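Local coordinates for dihydroxyacetone kinase (Citrobacter freundii, PDB 1UN8), which catalyses the ATP-dependent phosphorylation of dihydroxyacetone to dihydroxyacetone phosphate, working as a homodimer that uses magnesium or calcium ions, at residues N355-V358 with A359-E363; N411-A414 with T415-A418; Q449-N452 with V453-L457. All coordinates share one frame; numbering follows the deposited sequence.

Interaction 1. Residues N355-V358 with A359-E363; sequences NALV and AGIVE. With MYY ((2R)-3-(phosphonooxy)-2-(tetradecanoyloxy)propyl palmitate), chain C.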
loop_
_atom_site.group_PDB
_atom_site.type_symbol
_atom_site.label_atom_id
_atom_site.label_comp_id
_atom_site.label_asym_id
_atom_site.label_seq_id
_atom_site.Cartn_x
_atom_site.Cartn_y
_atom_site.Cartn_z
ATOM N N ASN A 355 -33.597 14.531 51.631
ATOM C CA ASN A 355 -32.755 15.606 52.145
ATOM C C ASN A 355 -33.365 16.842 51.502
ATOM O O ASN A 355 -33.096 17.145 50.335
ATOM C CB ASN A 355 -31.309 15.441 51.678
ATOM C CG ASN A 355 -30.372 16.458 52.309
ATOM O OD1 ASN A 355 -30.609 17.668 52.255
ATOM N ND2 ASN A 355 -29.291 15.968 52.904
ATOM N N ALA A 356 -34.209 17.536 52.265
ATOM C CA ALA A 356 -34.896 18.725 51.776
ATOM C C ALA A 356 -33.970 19.780 51.175
ATOM O O ALA A 356 -34.315 20.394 50.167
ATOM C CB ALA A 356 -35.731 19.337 52.902
ATOM N N LEU A 357 -32.807 19.990 51.785
ATOM C CA LEU A 357 -31.863 20.986 51.287
ATOM C C LEU A 357 -31.428 20.646 49.867
ATOM O O LEU A 357 -31.687 21.401 48.928
ATOM C CB LEU A 357 -30.629 21.042 52.181
ATOM C CG LEU A 357 -29.819 22.346 52.193
ATOM C CD1 LEU A 357 -28.470 22.084 52.848
ATOM C CD2 LEU A 357 -29.613 22.872 50.790
ATOM N N VAL A 358 -30.757 19.508 49.722
ATOM C CA VAL A 358 -30.284 19.046 48.430
ATOM C C VAL A 358 -31.408 19.019 47.408
ATOM O O VAL A 358 -31.242 19.514 46.294
ATOM C CB VAL A 358 -29.669 17.646 48.554
ATOM C CG1 VAL A 358 -29.333 17.092 47.184
ATOM C CG2 VAL A 358 -28.424 17.718 49.419
ATOM N N ALA A 359 -32.549 18.449 47.785
ATOM C CA ALA A 359 -33.702 18.372 46.886
ATOM C C ALA A 359 -34.106 19.750 46.366
ATOM O O ALA A 359 -34.509 19.899 45.204
ATOM C CB ALA A 359 -34.883 17.721 47.601
ATOM N N GLY A 360 -33.998 20.753 47.234
ATOM C CA GLY A 360 -34.344 22.110 46.850
ATOM C C GLY A 360 -33.384 22.640 45.802
ATOM O O GLY A 360 -33.778 23.380 44.893
ATOM N N ILE A 361 -32.114 22.268 45.934
ATOM C CA ILE A 361 -31.093 22.692 44.990
ATOM C C ILE A 361 -31.346 22.006 43.645
ATOM O O ILE A 361 -31.468 22.654 42.601
ATOM C CB ILE A 361 -29.681 22.321 45.496
ATOM C CG1 ILE A 361 -29.397 23.053 46.805
ATOM C CG2 ILE A 361 -28.646 22.673 44.456
ATOM C CD1 ILE A 361 -29.595 24.545 46.706
ATOM N N VAL A 362 -31.426 20.682 43.689
ATOM C CA VAL A 362 -31.667 19.886 42.504
ATOM C C VAL A 362 -32.905 20.395 41.772
ATOM O O VAL A 362 -32.886 20.547 40.553
ATOM C CB VAL A 362 -31.842 18.394 42.883
ATOM C CG1 VAL A 362 -32.309 17.597 41.687
ATOM C CG2 VAL A 362 -30.519 17.836 43.395
ATOM N N GLU A 363 -33.974 20.669 42.509
ATOM C CA GLU A 363 -35.205 21.165 41.893
ATOM C C GLU A 363 -34.951 22.505 41.206
ATOM O O GLU A 363 -35.326 22.695 40.046
ATOM C CB GLU A 363 -36.300 21.322 42.955
ATOM C CG GLU A 363 -37.581 22.004 42.468
ATOM C CD GLU A 363 -38.339 21.201 41.418
ATOM O OE1 GLU A 363 -38.672 20.025 41.690
ATOM O OE2 GLU A 363 -38.613 21.751 40.325
HETATM C C38 MYY C . -27.053 19.697 32.093
HETATM C C37 MYY C . -28.019 19.218 33.181
HETATM C C36 MYY C . -27.324 19.141 34.543
HETATM C C35 MYY C . -28.292 18.697 35.643
HETATM C C34 MYY C . -27.627 18.752 37.022
HETATM C C33 MYY C . -28.561 18.328 38.159
HETATM C C32 MYY C . -27.846 18.363 39.515
HETATM C C31 MYY C . -27.507 19.790 39.953
HETATM C C30 MYY C . -26.449 19.868 41.060
HETATM C C29 MYY C . -26.927 19.485 42.464
HETATM C C28 MYY C . -25.916 19.976 43.506
HETATM C C27 MYY C . -26.322 19.687 44.953
HETATM C C26 MYY C . -25.478 20.476 45.961
HETATM C C25 MYY C . -25.892 20.156 47.404
HETATM C C24 MYY C . -25.798 21.354 48.350
HETATM C C23 MYY C . -24.517 21.444 49.192
HETATM O O10 MYY C . -23.467 20.926 48.811
HETATM O O8 MYY C . -24.575 22.100 50.382
HETATM C C6 MYY C . -23.296 22.189 51.038
HETATM C C5 MYY C . -22.628 23.519 50.706
HETATM C C4 MYY C . -22.348 24.331 51.982
HETATM O O6 MYY C . -23.456 24.370 52.896
HETATM P P MYY C . -24.751 25.319 52.692
HETATM O O4 MYY C . -25.287 25.069 51.191
HETATM O O3 MYY C . -25.863 24.700 53.684
HETATM O O5 MYY C . -24.504 26.751 52.985
HETATM O O7 MYY C . -23.391 24.218 49.703
HETATM C C7 MYY C . -22.628 25.102 49.002
HETATM O O9 MYY C . -21.441 25.274 49.272
HETATM C C8 MYY C . -23.299 25.908 47.884
HETATM C C9 MYY C . -22.630 25.626 46.538
HETATM C C10 MYY C . -23.644 25.173 45.484
HETATM C C11 MYY C . -22.987 24.903 44.128
HETATM C C12 MYY C . -24.014 24.379 43.123
HETATM C C13 MYY C . -23.374 24.018 41.781
HETATM C C14 MYY C . -24.387 23.223 40.956
HETATM C C15 MYY C . -23.799 22.661 39.661
HETATM C C16 MYY C . -23.840 23.669 38.511
HETATM C C17 MYY C . -23.693 22.927 37.181
HETATM C C18 MYY C . -24.213 23.776 36.020
HETATM C C19 MYY C . -24.345 22.949 34.739
HETATM C C20 MYY C . -25.041 23.748 33.634
#
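Asn-355, whose backbone O takes the N-H of Ala-359 at 2.9 Å, presents the flat group of this contact, a carboxamide hung over the start of a helix. With CG anti to the backbone N (chi1 -174°), OD1 is brought over the N-H of Val-358, whose N lies 3.1 Å from Asn-355 OD1 in a nearly straight bond (168°) but stands 45° out of the carbonyl plane, so the oxygen is approached from above. ND2 probably donates to Asn-411 OD1 in the loop ahead of helix 413-427, and two partners together would restrain the amide's rotation. Asn-355 is thus the N-cap residue, with side chain and backbone both accepting from the first turn of helix 356-371, one of the eight helices whose barrel encloses a tightly bound phospholipid. Further along, the bond from Val-362 N to Val-358 O continues the helix, while Gly-360 N reaches Ala-356 O and, weakly, Leu-357 O. Two apolar pairs follow, each joining residues four apart, about one turn along the helix. Leu-357 and Ile-361 lie side by side and point the same way, with Leu-357 CD2 4.0 Å from Ile-361 CG1. Because CG1 of Ile-361 sits beside its own backbone N, it faces back toward the leucine, and CG2 is left to meet the lipid, 3.8 Å from C27 of the palmitoyl chain. The other leucine branch points to the headgroup, where Leu-357 CD1 is 3.8 Å from phosphate oxygen O3. Val-358 and Val-362 cross obliquely, CG1 of the first 4.0 Å from CG2 of the second; Val-358 packs on Leu-410, and Val-362 on Leu-408 and on Ile-399 and Leu-403 of helix 388-404.

Interaction 2. Residues N411-A414 with T415-A418; sequences NNLA and TLFA. With MYY ((2R)-3-(phosphonooxy)-2-(tetradecanoyloxy)propyl palmitate), chain C.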
loop_
_atom_site.group_PDB
_atom_site.type_symbol
_atom_site.label_atom_id
_atom_site.label_comp_id
_atom_site.label_asym_id
_atom_site.label_seq_id
_atom_site.Cartn_x
_atom_site.Cartn_y
_atom_site.Cartn_z
ATOM N N ASN A 411 -29.541 11.993 49.919
ATOM C CA ASN A 411 -28.791 12.112 51.161
ATOM C C ASN A 411 -27.303 11.794 51.066
ATOM O O ASN A 411 -26.586 11.831 52.069
ATOM C CB ASN A 411 -29.440 11.256 52.244
ATOM C CG ASN A 411 -29.251 11.845 53.624
ATOM O OD1 ASN A 411 -29.586 13.010 53.862
ATOM N ND2 ASN A 411 -28.710 11.051 54.541
ATOM N N ASN A 412 -26.839 11.496 49.860
ATOM C CA ASN A 412 -25.433 11.188 49.647
ATOM C C ASN A 412 -24.976 11.801 48.337
ATOM O O ASN A 412 -25.157 11.206 47.271
ATOM C CB ASN A 412 -25.216 9.676 49.611
ATOM C CG ASN A 412 -23.752 9.299 49.439
ATOM O OD1 ASN A 412 -23.393 8.128 49.526
ATOM N ND2 ASN A 412 -22.902 10.293 49.188
ATOM N N LEU A 413 -24.371 12.985 48.424
ATOM C CA LEU A 413 -23.890 13.696 47.241
ATOM C C LEU A 413 -22.999 12.859 46.339
ATOM O O LEU A 413 -23.213 12.818 45.123
ATOM C CB LEU A 413 -23.149 14.976 47.639
ATOM C CG LEU A 413 -24.033 16.192 47.935
ATOM C CD1 LEU A 413 -23.147 17.410 48.134
ATOM C CD2 LEU A 413 -24.998 16.447 46.772
ATOM N N ALA A 414 -22.007 12.193 46.932
ATOM C CA ALA A 414 -21.083 11.360 46.163
ATOM C C ALA A 414 -21.839 10.441 45.210
ATOM O O ALA A 414 -21.622 10.461 44.003
ATOM C CB ALA A 414 -20.216 10.540 47.101
ATOM N N THR A 415 -22.740 9.644 45.761
ATOM C CA THR A 415 -23.529 8.721 44.960
ATOM C C THR A 415 -24.485 9.486 44.051
ATOM O O THR A 415 -24.748 9.061 42.924
ATOM C CB THR A 415 -24.314 7.762 45.870
ATOM O OG1 THR A 415 -23.396 7.120 46.765
ATOM C CG2 THR A 415 -25.026 6.696 45.047
ATOM N N LEU A 416 -24.999 10.614 44.536
ATOM C CA LEU A 416 -25.902 11.425 43.730
ATOM C C LEU A 416 -25.193 11.913 42.487
ATOM O O LEU A 416 -25.709 11.776 41.381
ATOM C CB LEU A 416 -26.410 12.640 44.503
ATOM C CG LEU A 416 -27.293 13.548 43.639
ATOM C CD1 LEU A 416 -28.574 12.806 43.246
ATOM C CD2 LEU A 416 -27.620 14.823 44.398
ATOM N N PHE A 417 -24.011 12.491 42.667
ATOM C CA PHE A 417 -23.247 12.989 41.530
ATOM C C PHE A 417 -22.940 11.834 40.587
ATOM O O PHE A 417 -23.159 11.927 39.374
ATOM C CB PHE A 417 -21.941 13.659 41.993
ATOM C CG PHE A 417 -22.120 15.074 42.501
ATOM C CD1 PHE A 417 -21.012 15.875 42.765
ATOM C CD2 PHE A 417 -23.391 15.607 42.713
ATOM C CE1 PHE A 417 -21.167 17.177 43.230
ATOM C CE2 PHE A 417 -23.553 16.906 43.176
ATOM C CZ PHE A 417 -22.437 17.694 43.434
ATOM N N ALA A 418 -22.445 10.739 41.154
ATOM C CA ALA A 418 -22.116 9.558 40.368
ATOM C C ALA A 418 -23.333 9.106 39.557
ATOM O O ALA A 418 -23.197 8.646 38.427
ATOM C CB ALA A 418 -21.648 8.435 41.288
HETATM C C38 MYY C . -27.053 19.697 32.093
HETATM C C37 MYY C . -28.019 19.218 33.181
HETATM C C36 MYY C . -27.324 19.141 34.543
HETATM C C35 MYY C . -28.292 18.697 35.643
HETATM C C34 MYY C . -27.627 18.752 37.022
HETATM C C33 MYY C . -28.561 18.328 38.159
HETATM C C32 MYY C . -27.846 18.363 39.515
HETATM C C31 MYY C . -27.507 19.790 39.953
HETATM C C30 MYY C . -26.449 19.868 41.060
HETATM C C29 MYY C . -26.927 19.485 42.464
HETATM C C28 MYY C . -25.916 19.976 43.506
HETATM C C27 MYY C . -26.322 19.687 44.953
HETATM C C26 MYY C . -25.478 20.476 45.961
HETATM C C25 MYY C . -25.892 20.156 47.404
HETATM C C24 MYY C . -25.798 21.354 48.350
HETATM C C23 MYY C . -24.517 21.444 49.192
HETATM O O10 MYY C . -23.467 20.926 48.811
HETATM O O8 MYY C . -24.575 22.100 50.382
HETATM C C6 MYY C . -23.296 22.189 51.038
HETATM C C5 MYY C . -22.628 23.519 50.706
HETATM C C4 MYY C . -22.348 24.331 51.982
HETATM O O6 MYY C . -23.456 24.370 52.896
HETATM P P MYY C . -24.751 25.319 52.692
HETATM O O4 MYY C . -25.287 25.069 51.191
HETATM O O3 MYY C . -25.863 24.700 53.684
HETATM O O5 MYY C . -24.504 26.751 52.985
HETATM O O7 MYY C . -23.391 24.218 49.703
HETATM C C7 MYY C . -22.628 25.102 49.002
HETATM O O9 MYY C . -21.441 25.274 49.272
HETATM C C8 MYY C . -23.299 25.908 47.884
HETATM C C9 MYY C . -22.630 25.626 46.538
HETATM C C10 MYY C . -23.644 25.173 45.484
HETATM C C11 MYY C . -22.987 24.903 44.128
HETATM C C12 MYY C . -24.014 24.379 43.123
HETATM C C13 MYY C . -23.374 24.018 41.781
HETATM C C14 MYY C . -24.387 23.223 40.956
HETATM C C15 MYY C . -23.799 22.661 39.661
HETATM C C16 MYY C . -23.840 23.669 38.511
HETATM C C17 MYY C . -23.693 22.927 37.181
HETATM C C18 MYY C . -24.213 23.776 36.020
HETATM C C19 MYY C . -24.345 22.949 34.739
HETATM C C20 MYY C . -25.041 23.748 33.634
#
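Among the side chains, one hydrogen bond crosses this contact, from Thr-415 OG1 to Asn-412 OD1 at 2.9 Å. The two side chains cross at about a right angle, and the hydroxyl comes down on the face of the amide, 74° out of the carbonyl plane. Asn-412 holds the N-cap position, yet in the modelled orientation its ND2 is turned to the first turn, 3.1 Å from Ala-414 N; two donors meet there and no bond forms. The backbone supplies the regular helical bonds instead: Leu-416 N to Asn-412 O, Phe-417 N to Leu-413 O and Ala-418 N to Ala-414 O. Together these open helix 413-427, another wall of the eight-helix barrel, and its inward side is apolar. Leu-413 CD2 sits 3.9 Å from both Leu-416 CD2 and Phe-417 CE2, touching the two at once. Lipid contacts come next. Leu-413 CD1 lies 3.6 Å from O10, the palmitoyl carbonyl oxygen, and Leu-413 CD2 is 3.9 Å from C25. The ring of Phe-417, with CG beside the backbone N (chi1 -80°), offers the same acyl chain its edge: CE2 is 3.9 Å from C28, close to the ring plane. Phe-440 of helix 430-448 meets this ring edge-to-face, and Ala-418 packs on Arg-127 of the second subunit.

Interaction 3. Residues Q449-N452 with V453-L457; sequences QGAN and VVEAL. With MYY ((2R)-3-(phosphonooxy)-2-(tetradecanoyloxy)propyl palmitate), chain C.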
loop_
_atom_site.group_PDB
_atom_site.type_symbol
_atom_site.label_atom_id
_atom_site.label_comp_id
_atom_site.label_asym_id
_atom_site.label_seq_id
_atom_site.Cartn_x
_atom_site.Cartn_y
_atom_site.Cartn_z
ATOM N N GLN A 449 -13.806 10.717 48.042
ATOM C CA GLN A 449 -12.530 10.811 48.736
ATOM C C GLN A 449 -12.684 11.750 49.927
ATOM O O GLN A 449 -11.704 12.115 50.577
ATOM C CB GLN A 449 -11.452 11.346 47.796
ATOM C CG GLN A 449 -11.068 10.390 46.678
ATOM C CD GLN A 449 -10.165 11.047 45.644
ATOM O OE1 GLN A 449 -9.145 11.652 45.988
ATOM N NE2 GLN A 449 -10.535 10.929 44.369
ATOM N N GLY A 450 -13.925 12.150 50.195
ATOM C CA GLY A 450 -14.206 13.028 51.318
ATOM C C GLY A 450 -13.832 14.491 51.168
ATOM O O GLY A 450 -13.343 15.104 52.114
ATOM N N ALA A 451 -14.051 15.061 49.989
ATOM C CA ALA A 451 -13.742 16.470 49.768
ATOM C C ALA A 451 -15.046 17.236 49.906
ATOM O O ALA A 451 -16.122 16.641 49.861
ATOM C CB ALA A 451 -13.153 16.673 48.378
ATOM N N ASN A 452 -14.967 18.546 50.092
ATOM C CA ASN A 452 -16.191 19.322 50.211
ATOM C C ASN A 452 -16.713 19.539 48.798
ATOM O O ASN A 452 -15.975 19.372 47.831
ATOM C CB ASN A 452 -15.925 20.661 50.905
ATOM C CG ASN A 452 -15.178 21.632 50.025
ATOM O OD1 ASN A 452 -15.735 22.192 49.076
ATOM N ND2 ASN A 452 -13.907 21.838 50.330
ATOM N N VAL A 453 -17.983 19.913 48.687
ATOM C CA VAL A 453 -18.626 20.120 47.397
ATOM C C VAL A 453 -17.873 21.011 46.421
ATOM O O VAL A 453 -17.673 20.634 45.272
ATOM C CB VAL A 453 -20.043 20.673 47.581
ATOM C CG1 VAL A 453 -20.798 20.614 46.267
ATOM C CG2 VAL A 453 -20.766 19.862 48.633
ATOM N N VAL A 454 -17.456 22.186 46.867
ATOM C CA VAL A 454 -16.733 23.090 45.989
ATOM C C VAL A 454 -15.440 22.476 45.458
ATOM O O VAL A 454 -15.063 22.698 44.312
ATOM C CB VAL A 454 -16.421 24.425 46.709
ATOM C CG1 VAL A 454 -15.508 25.301 45.859
ATOM C CG2 VAL A 454 -17.722 25.155 46.983
ATOM N N GLU A 455 -14.757 21.705 46.289
ATOM C CA GLU A 455 -13.521 21.070 45.852
ATOM C C GLU A 455 -13.820 20.053 44.765
ATOM O O GLU A 455 -13.126 19.994 43.747
ATOM C CB GLU A 455 -12.835 20.378 47.030
ATOM C CG GLU A 455 -11.525 21.020 47.426
ATOM C CD GLU A 455 -11.167 20.765 48.878
ATOM O OE1 GLU A 455 -10.984 19.579 49.253
ATOM O OE2 GLU A 455 -11.067 21.763 49.637
ATOM N N ALA A 456 -14.864 19.258 44.991
ATOM C CA ALA A 456 -15.262 18.228 44.042
ATOM C C ALA A 456 -15.695 18.856 42.716
ATOM O O ALA A 456 -15.324 18.373 41.641
ATOM C CB ALA A 456 -16.394 17.381 44.636
ATOM N N LEU A 457 -16.469 19.936 42.800
ATOM C CA LEU A 457 -16.947 20.627 41.610
ATOM C C LEU A 457 -15.787 21.163 40.793
ATOM O O LEU A 457 -15.839 21.167 39.568
ATOM C CB LEU A 457 -17.889 21.770 41.988
ATOM C CG LEU A 457 -19.270 21.342 42.499
ATOM C CD1 LEU A 457 -20.086 22.563 42.908
ATOM C CD2 LEU A 457 -19.992 20.556 41.410
HETATM C C38 MYY C . -27.053 19.697 32.093
HETATM C C37 MYY C . -28.019 19.218 33.181
HETATM C C36 MYY C . -27.324 19.141 34.543
HETATM C C35 MYY C . -28.292 18.697 35.643
HETATM C C34 MYY C . -27.627 18.752 37.022
HETATM C C33 MYY C . -28.561 18.328 38.159
HETATM C C32 MYY C . -27.846 18.363 39.515
HETATM C C31 MYY C . -27.507 19.790 39.953
HETATM C C30 MYY C . -26.449 19.868 41.060
HETATM C C29 MYY C . -26.927 19.485 42.464
HETATM C C28 MYY C . -25.916 19.976 43.506
HETATM C C27 MYY C . -26.322 19.687 44.953
HETATM C C26 MYY C . -25.478 20.476 45.961
HETATM C C25 MYY C . -25.892 20.156 47.404
HETATM C C24 MYY C . -25.798 21.354 48.350
HETATM C C23 MYY C . -24.517 21.444 49.192
HETATM O O10 MYY C . -23.467 20.926 48.811
HETATM O O8 MYY C . -24.575 22.100 50.382
HETATM C C6 MYY C . -23.296 22.189 51.038
HETATM C C5 MYY C . -22.628 23.519 50.706
HETATM C C4 MYY C . -22.348 24.331 51.982
HETATM O O6 MYY C . -23.456 24.370 52.896
HETATM P P MYY C . -24.751 25.319 52.692
HETATM O O4 MYY C . -25.287 25.069 51.191
HETATM O O3 MYY C . -25.863 24.700 53.684
HETATM O O5 MYY C . -24.504 26.751 52.985
HETATM O O7 MYY C . -23.391 24.218 49.703
HETATM C C7 MYY C . -22.628 25.102 49.002
HETATM O O9 MYY C . -21.441 25.274 49.272
HETATM C C8 MYY C . -23.299 25.908 47.884
HETATM C C9 MYY C . -22.630 25.626 46.538
HETATM C C10 MYY C . -23.644 25.173 45.484
HETATM C C11 MYY C . -22.987 24.903 44.128
HETATM C C12 MYY C . -24.014 24.379 43.123
HETATM C C13 MYY C . -23.374 24.018 41.781
HETATM C C14 MYY C . -24.387 23.223 40.956
HETATM C C15 MYY C . -23.799 22.661 39.661
HETATM C C16 MYY C . -23.840 23.669 38.511
HETATM C C17 MYY C . -23.693 22.927 37.181
HETATM C C18 MYY C . -24.213 23.776 36.020
HETATM C C19 MYY C . -24.345 22.949 34.739
HETATM C C20 MYY C . -25.041 23.748 33.634
#
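Asn-452 accepts the backbone N-H of Glu-455 on its OD1, the N-cap arrangement that starts helix 453-468 of the lipid-binding helical barrel. The bond measures 3.0 Å between Glu-455 N and Asn-452 OD1, with an N-H angle of 154°, and the donor stands above the carbonyl plane. What permits it is the first torsion of the asparagine: CG lies between the backbone N and the carbonyl carbon (chi1 73°), which folds the amide back over the first turn. Glu-455 returns toward the cap with chi1 at -113°, not near a staggered position, and an extended chain beyond CG. Its carboxylate crosses the amide at a steep angle, with OE2 2.9 Å from Asn-452 ND2, while OE1 lies 3.7 Å from Ala-451 CB. The backbone O of Asn-452 receives Ala-456 N at 3.1 Å. Val-454 packs on Leu-488 and Leu-489 of helix 478-490. Leu-457 takes the more inward course: its CG is beside the backbone N, and CD1 comes to 3.8 Å from C13 of the tetradecanoyl chain.

In the fold
All three interactions are opening turns of separate barrel helices, each with an asparagine at the N-cap and apolar residues turned to the one phospholipid. The caps differ: interactions 1 and 3 use the asparagine OD1 to take a backbone N-H, whereas in interaction 2 it takes a threonine hydroxyl. Interactions 1 and 2 meet through Val-358 on Leu-416 and the Asn-355 and Asn-411 amides, interactions 2 and 3 through Leu-413 CD1 and Val-453 CG2, 3.5 Å apart, and Phe-417 on Leu-457; interactions 1 and 3 do not touch. Val-358 and Val-362, Leu-416 and Phe-417, and Val-453 and Leu-457 are buried, whereas Leu-357, beside the lipid phosphate, stays exposed. Interaction 2 also reaches the second subunit.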